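Local coordinates for Trm112p-like protein (Encephalitozoon cuniculi, PDB 3Q87) that probably activates methyltransferases of the translation machinery, forming a complex with the Mtq2 enzyme that methylates termination factor eRF1, at residues A[10-15]-A[119-124]. Residues are numbered along the deposited sequence; the frame is centred on the assembly and turned at random.
With ZN (zinc ion), chain C.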
ATOM      1  N   LYS A  10      -5.220  -0.371   8.447  1.00 14.19           N
ATOM      2  CA  LYS A  10      -5.460  -0.548   9.871  1.00 17.01           C
ATOM      3  C   LYS A  10      -5.276   0.773  10.606  1.00 14.21           C
ATOM      4  O   LYS A  10      -4.647   1.703  10.089  1.00 14.33           O
ATOM      5  CB  LYS A  10      -4.515  -1.597  10.456  1.00 15.24           C
ATOM      6  CG  LYS A  10      -3.050  -1.147  10.559  1.00 19.22           C
ATOM      7  CD  LYS A  10      -2.199  -2.217  11.229  1.00 19.84           C
ATOM      8  CE  LYS A  10      -0.776  -1.747  11.498  1.00 17.54           C
ATOM      9  NZ  LYS A  10      -0.711  -0.826  12.661  1.00 26.50           N
ATOM     10  N   CYS A  11      -5.831   0.854  11.809  1.00 12.07           N
ATOM     11  CA  CYS A  11      -5.634   2.024  12.644  1.00 11.27           C
ATOM     12  C   CYS A  11      -4.170   2.117  13.009  1.00 14.74           C
ATOM     13  O   CYS A  11      -3.542   1.126  13.392  1.00 18.39           O
ATOM     14  CB  CYS A  11      -6.474   1.949  13.915  1.00 13.63           C
ATOM     15  SG  CYS A  11      -6.086   3.278  15.062  1.00 18.06           S
ATOM     16  N   LYS A  12      -3.612   3.308  12.888  1.00 17.48           N
ATOM     17  CA  LYS A  12      -2.176   3.446  13.061  1.00 16.72           C
ATOM     18  C   LYS A  12      -1.811   3.665  14.530  1.00 22.75           C
ATOM     19  O   LYS A  12      -0.635   3.730  14.879  1.00 22.51           O
ATOM     20  CB  LYS A  12      -1.645   4.585  12.198  1.00 17.95           C
ATOM     21  CG  LYS A  12      -2.025   5.967  12.715  1.00 24.91           C
ATOM     22  CD  LYS A  12      -1.364   7.056  11.901  1.00 22.23           C
ATOM     23  CE  LYS A  12      -1.882   8.425  12.309  1.00 24.44           C
ATOM     24  NZ  LYS A  12      -1.260   9.480  11.455  1.00 17.99           N
ATOM     25  N   ARG A  13      -2.826   3.776  15.380  1.00 21.26           N
ATOM     26  CA  ARG A  13      -2.616   4.047  16.798  1.00 25.26           C
ATOM     27  C   ARG A  13      -2.825   2.784  17.648  1.00 26.64           C
ATOM     28  O   ARG A  13      -2.004   2.456  18.509  1.00 20.00           O
ATOM     29  CB  ARG A  13      -3.570   5.143  17.267  1.00 24.54           C
ATOM     30  CG  ARG A  13      -3.747   5.159  18.775  1.00 31.77           C
ATOM     31  CD  ARG A  13      -5.013   5.901  19.155  1.00 37.61           C
ATOM     32  NE  ARG A  13      -4.777   7.331  19.120  1.00 32.73           N
ATOM     33  CZ  ARG A  13      -5.691   8.247  18.838  1.00 22.50           C
ATOM     34  NH1 ARG A  13      -6.939   7.900  18.552  1.00 22.52           N
ATOM     35  NH2 ARG A  13      -5.339   9.525  18.848  1.00 27.50           N
ATOM     36  N   CYS A  14      -3.924   2.074  17.403  1.00 20.12           N
ATOM     37  CA  CYS A  14      -4.161   0.801  18.075  1.00 26.05           C
ATOM     38  C   CYS A  14      -3.112  -0.239  17.662  1.00 24.58           C
ATOM     39  O   CYS A  14      -2.777  -0.370  16.490  1.00 21.46           O
ATOM     40  CB  CYS A  14      -5.590   0.307  17.820  1.00 22.51           C
ATOM     41  SG  CYS A  14      -6.859   1.404  18.539  1.00 20.90           S
ATOM     42  N   SER A  15      -2.574  -0.954  18.643  1.00 24.29           N
ATOM     43  CA  SER A  15      -1.474  -1.882  18.417  1.00 31.87           C
ATOM     44  C   SER A  15      -2.005  -3.275  18.102  1.00 31.89           C
ATOM     45  O   SER A  15      -1.254  -4.244  18.058  1.00 34.43           O
ATOM     46  CB  SER A  15      -0.607  -1.941  19.666  1.00 31.57           C
ATOM     47  OG  SER A  15      -1.432  -2.185  20.789  1.00 26.98           O
ATOM     48  N   VAL A 119      -2.364  10.487   7.443  1.00 18.55           N
ATOM     49  CA  VAL A 119      -1.353  11.298   8.110  1.00 22.70           C
ATOM     50  C   VAL A 119      -2.054  12.402   8.876  1.00 21.03           C
ATOM     51  O   VAL A 119      -1.860  12.538  10.069  1.00 24.35           O
ATOM     52  CB  VAL A 119      -0.338  11.916   7.115  1.00 19.78           C
ATOM     53  CG1 VAL A 119       0.710  12.760   7.862  1.00 17.88           C
ATOM     54  CG2 VAL A 119       0.342  10.825   6.304  1.00 15.91           C
ATOM     55  N   ASP A 120      -2.884  13.178   8.182  1.00 20.69           N
ATOM     56  CA  ASP A 120      -3.635  14.254   8.820  1.00 26.90           C
ATOM     57  C   ASP A 120      -4.993  13.730   9.278  1.00 25.20           C
ATOM     58  O   ASP A 120      -5.986  13.793   8.555  1.00 23.31           O
ATOM     59  CB  ASP A 120      -3.790  15.450   7.878  1.00 25.98           C
ATOM     60  CG  ASP A 120      -2.448  16.087   7.518  1.00 37.42           C
ATOM     61  OD1 ASP A 120      -1.526  16.062   8.361  1.00 30.82           O
ATOM     62  OD2 ASP A 120      -2.315  16.615   6.391  1.00 42.51           O
ATOM     63  N   THR A 121      -5.008  13.191  10.485  1.00 20.52           N
ATOM     64  CA  THR A 121      -6.172  12.495  10.996  1.00 16.86           C
ATOM     65  C   THR A 121      -7.091  13.399  11.820  1.00 21.50           C
ATOM     66  O   THR A 121      -6.738  14.521  12.167  1.00 19.56           O
ATOM     67  CB  THR A 121      -5.749  11.310  11.852  1.00 17.18           C
ATOM     68  OG1 THR A 121      -4.822  11.754  12.853  1.00 20.11           O
ATOM     69  CG2 THR A 121      -5.084  10.259  10.988  1.00 20.45           C
ATOM     70  N   VAL A 122      -8.275  12.879  12.129  1.00 20.87           N
ATOM     71  CA  VAL A 122      -9.242  13.556  12.977  1.00 20.11           C
ATOM     72  C   VAL A 122      -9.567  12.638  14.155  1.00 18.92           C
ATOM     73  O   VAL A 122      -9.578  11.423  14.009  1.00 18.11           O
ATOM     74  CB  VAL A 122     -10.547  13.836  12.197  1.00 24.32           C
ATOM     75  CG1 VAL A 122     -11.472  14.707  13.001  1.00 31.45           C
ATOM     76  CG2 VAL A 122     -10.239  14.497  10.871  1.00 32.45           C
ATOM     77  N   GLU A 123      -9.823  13.220  15.321  1.00 24.32           N
ATOM     78  CA  GLU A 123     -10.323  12.465  16.468  1.00 22.07           C
ATOM     79  C   GLU A 123     -11.837  12.571  16.556  1.00 20.65           C
ATOM     80  O   GLU A 123     -12.404  13.616  16.267  1.00 30.76           O
ATOM     81  CB  GLU A 123      -9.728  13.015  17.758  1.00 17.72           C
ATOM     82  CG  GLU A 123      -8.216  12.976  17.821  1.00 21.22           C
ATOM     83  CD  GLU A 123      -7.674  11.569  17.795  1.00 26.15           C
ATOM     84  OE1 GLU A 123      -8.422  10.629  18.149  1.00 31.31           O
ATOM     85  OE2 GLU A 123      -6.494  11.396  17.417  1.00 33.33           O
ATOM     86  N   SER A 124     -12.497  11.504  16.985  1.00 21.92           N
ATOM     87  CA  SER A 124     -13.945  11.525  17.082  1.00 24.08           C
ATOM     88  C   SER A 124     -14.405  11.167  18.478  1.00 24.63           C
ATOM     89  O   SER A 124     -15.592  11.262  18.784  1.00 31.50           O
ATOM     90  CB  SER A 124     -14.570  10.546  16.085  1.00 27.16           C
ATOM     91  OG  SER A 124     -14.388   9.200  16.502  1.00 25.47           O
TER
HETATM   92 ZN    ZN C 126      -7.684   2.830  16.734  1.00 28.56          ZN
HETATM   93  O   HOH W   1      -2.252  11.858  13.030  1.00 25.14           O
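The ammonium of K12 is gripped by several oxygens: the carbonyl of T118, to which it is hydrogen-bonded, a water 3.0 Å from NZ, and, weakly, V119 O at 3.4 Å. That water donates to V119 O and also lies 2.6 Å from T121 OG1, so it bridges the lysine to two residues of 119-124. K12 gets there by running fully extended beyond CG, and its CE meets the methyl CG2 of T121 tip to tip at 3.9 Å. Next to it R13 grips E123 end-on in a two-pronged salt bridge. R13 NH2 sits 2.6 Å from E123 OE2, above the carboxylate plane, whereas R13 NH1, 3.1 Å away, meets the syn lone pair of E123 OE1; the two flat groups are turned 32° apart. A bend at chi2 (-64°) helps bring the E123 carboxylate to the arginine. Both basic residues belong to the first CxxC knuckle of a Cys4 zinc site, where C11 and C14 bind zinc together with C102 and C105. The loop after strand 115-117 reaches this knuckle at the protein surface. C11 SG also accepts the backbone N-H groups of R13 and C14, the latter almost straight (176°). D120 OD2 forms a salt bridge to R67 of the methyltransferase chain.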